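Local coordinates for protein SnoK (Streptomyces nogalater, PDB 5EPA) that probably acts as a non-heme iron, 2-oxoglutarate-dependent carbocyclase in the biosynthesis of the polyketide nogalamycin, at residues Glu67-Gly72 with Val76-Val81. Numbering follows the deposited sequence.
Sequences EIWGAG and VQVHYV. With AKG (2-oxoglutaric acid), chain H.
W69 lies beside V78 on one face of a beta hairpin at the edge of the PhyH-family main sheet, and its indole carries the contact into the 2-oxoglutarate pocket. Its CB sits 3.4 Å from V78 O and 3.7 Å from CD1 of Y80. With CG anti to the backbone N (chi1 176°), the ring runs along V78, CE3 lying 3.8 Å from V78 CB. Further out, CZ3 and CH2 meet C4 of 2-oxoglutarate, and CH2 is 3.6 Å from its O5, which lies at the ring edge. On the pyrrole part of the indole, NE1 donates to a water that also bonds OE1 of Q77, an oxygen held as well by L131 N.

The backbone makes a classic bulge here: Q77 N and V78 N both donate to W69 O, while W69 N returns a 2.8 Å bond to V78 O. Y80 turns its ring back over the neighbouring strand, one face taking a CH-pi contact from E67 CB, 3.9 Å from the centroid. Replacing Y80 by an alanine is likely to cost E67 CB this partner, open a gap beside W69 CB and leave a water without the phenol oxygen. The indole thus offers its benzo edge to the cosubstrate and its N-H to water.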
# COMPACT_ATOMS: atom_id res chain seq x y z
N GLU A 67 -7.85 -9.71 -10.54
CA GLU A 67 -7.27 -9.05 -11.68
C GLU A 67 -5.74 -9.19 -11.69
O GLU A 67 -5.12 -9.37 -10.64
CB GLU A 67 -7.63 -7.58 -11.67
CG GLU A 67 -9.11 -7.31 -11.50
CD GLU A 67 -9.51 -6.00 -12.12
OE1 GLU A 67 -9.94 -5.11 -11.33
OE2 GLU A 67 -9.28 -5.82 -13.37
N ILE A 68 -5.16 -9.02 -12.87
CA ILE A 68 -3.70 -9.06 -13.04
C ILE A 68 -3.09 -7.69 -13.02
O ILE A 68 -3.45 -6.82 -13.80
CB ILE A 68 -3.32 -9.74 -14.35
CG1 ILE A 68 -3.68 -11.23 -14.28
CG2 ILE A 68 -1.82 -9.60 -14.60
CD1 ILE A 68 -3.66 -11.92 -15.61
N TRP A 69 -2.16 -7.49 -12.12
CA TRP A 69 -1.27 -6.35 -12.21
C TRP A 69 -0.07 -6.87 -12.97
O TRP A 69 0.69 -7.69 -12.47
CB TRP A 69 -0.92 -5.87 -10.80
CG TRP A 69 0.06 -4.76 -10.63
CD1 TRP A 69 0.89 -4.21 -11.57
CD2 TRP A 69 0.39 -4.12 -9.38
NE1 TRP A 69 1.70 -3.23 -10.98
CE2 TRP A 69 1.42 -3.18 -9.64
CE3 TRP A 69 -0.07 -4.28 -8.06
CZ2 TRP A 69 1.97 -2.38 -8.63
CZ3 TRP A 69 0.49 -3.49 -7.05
CH2 TRP A 69 1.51 -2.55 -7.35
N GLY A 70 0.09 -6.37 -14.19
CA GLY A 70 1.16 -6.80 -15.10
C GLY A 70 0.65 -6.84 -16.53
O GLY A 70 -0.44 -6.39 -16.82
N ALA A 71 1.43 -7.42 -17.42
CA ALA A 71 1.10 -7.42 -18.86
C ALA A 71 0.51 -8.78 -19.33
O ALA A 71 1.06 -9.45 -20.17
CB ALA A 71 2.37 -7.10 -19.66
N GLY A 72 -0.59 -9.19 -18.75
CA GLY A 72 -1.25 -10.44 -19.19
C GLY A 72 -0.90 -11.69 -18.38
O GLY A 72 -0.09 -11.63 -17.44
N VAL A 76 2.57 -11.86 -14.75
CA VAL A 76 1.87 -11.42 -13.57
C VAL A 76 2.86 -10.94 -12.54
O VAL A 76 3.69 -11.70 -12.07
CB VAL A 76 1.01 -12.55 -12.98
CG1 VAL A 76 0.24 -12.07 -11.74
CG2 VAL A 76 0.02 -13.09 -14.01
N GLN A 77 2.74 -9.69 -12.12
CA GLN A 77 3.42 -9.19 -10.92
C GLN A 77 2.63 -9.49 -9.66
O GLN A 77 3.18 -9.96 -8.68
CB GLN A 77 3.67 -7.68 -11.03
CG GLN A 77 4.55 -7.32 -12.20
CD GLN A 77 4.74 -5.84 -12.41
OE1 GLN A 77 4.82 -5.04 -11.48
NE2 GLN A 77 4.75 -5.45 -13.67
N VAL A 78 1.34 -9.15 -9.66
CA VAL A 78 0.47 -9.32 -8.51
C VAL A 78 -0.94 -9.65 -8.96
O VAL A 78 -1.41 -9.12 -9.98
CB VAL A 78 0.42 -8.05 -7.66
CG1 VAL A 78 -0.40 -8.28 -6.42
CG2 VAL A 78 1.80 -7.62 -7.23
N HIS A 79 -1.61 -10.57 -8.26
CA HIS A 79 -3.08 -10.76 -8.45
C HIS A 79 -3.76 -9.89 -7.43
O HIS A 79 -3.39 -9.94 -6.25
CB HIS A 79 -3.52 -12.19 -8.24
CG HIS A 79 -3.29 -13.05 -9.43
ND1 HIS A 79 -2.76 -14.32 -9.33
CD2 HIS A 79 -3.50 -12.84 -10.74
CE1 HIS A 79 -2.64 -14.85 -10.54
NE2 HIS A 79 -3.11 -13.98 -11.41
N TYR A 80 -4.74 -9.10 -7.86
CA TYR A 80 -5.37 -8.19 -6.93
C TYR A 80 -6.88 -8.09 -7.05
O TYR A 80 -7.46 -8.46 -8.06
CB TYR A 80 -4.75 -6.80 -7.05
CG TYR A 80 -5.12 -6.05 -8.31
CD1 TYR A 80 -4.38 -6.18 -9.45
CD2 TYR A 80 -6.19 -5.15 -8.32
CE1 TYR A 80 -4.70 -5.46 -10.61
CE2 TYR A 80 -6.51 -4.43 -9.48
CZ TYR A 80 -5.76 -4.60 -10.62
OH TYR A 80 -6.06 -3.91 -11.75
N VAL A 81 -7.49 -7.58 -5.98
CA VAL A 81 -8.87 -7.10 -6.00
C VAL A 81 -8.85 -5.68 -5.46
O VAL A 81 -8.37 -5.46 -4.35
CB VAL A 81 -9.80 -7.92 -5.14
CG1 VAL A 81 -11.22 -7.31 -5.14
CG2 VAL A 81 -9.85 -9.34 -5.66
C1 AKG H . 1.92 -1.01 -2.41
O1 AKG H . 1.37 -1.46 -1.37
O2 AKG H . 1.96 0.20 -2.75
C2 AKG H . 2.55 -1.92 -3.35
O5 AKG H . 3.05 -1.37 -4.32
C3 AKG H . 2.56 -3.41 -3.12
C4 AKG H . 3.06 -4.29 -4.27
C5 AKG H . 3.07 -5.77 -3.85
O3 AKG H . 2.33 -6.21 -2.91
O4 AKG H . 3.81 -6.56 -4.44
O HOH W 1 -3.72 -3.35 -13.48
O HOH W 2 4.03 -2.52 -12.74
O HOH W 3 4.11 -7.53 -16.00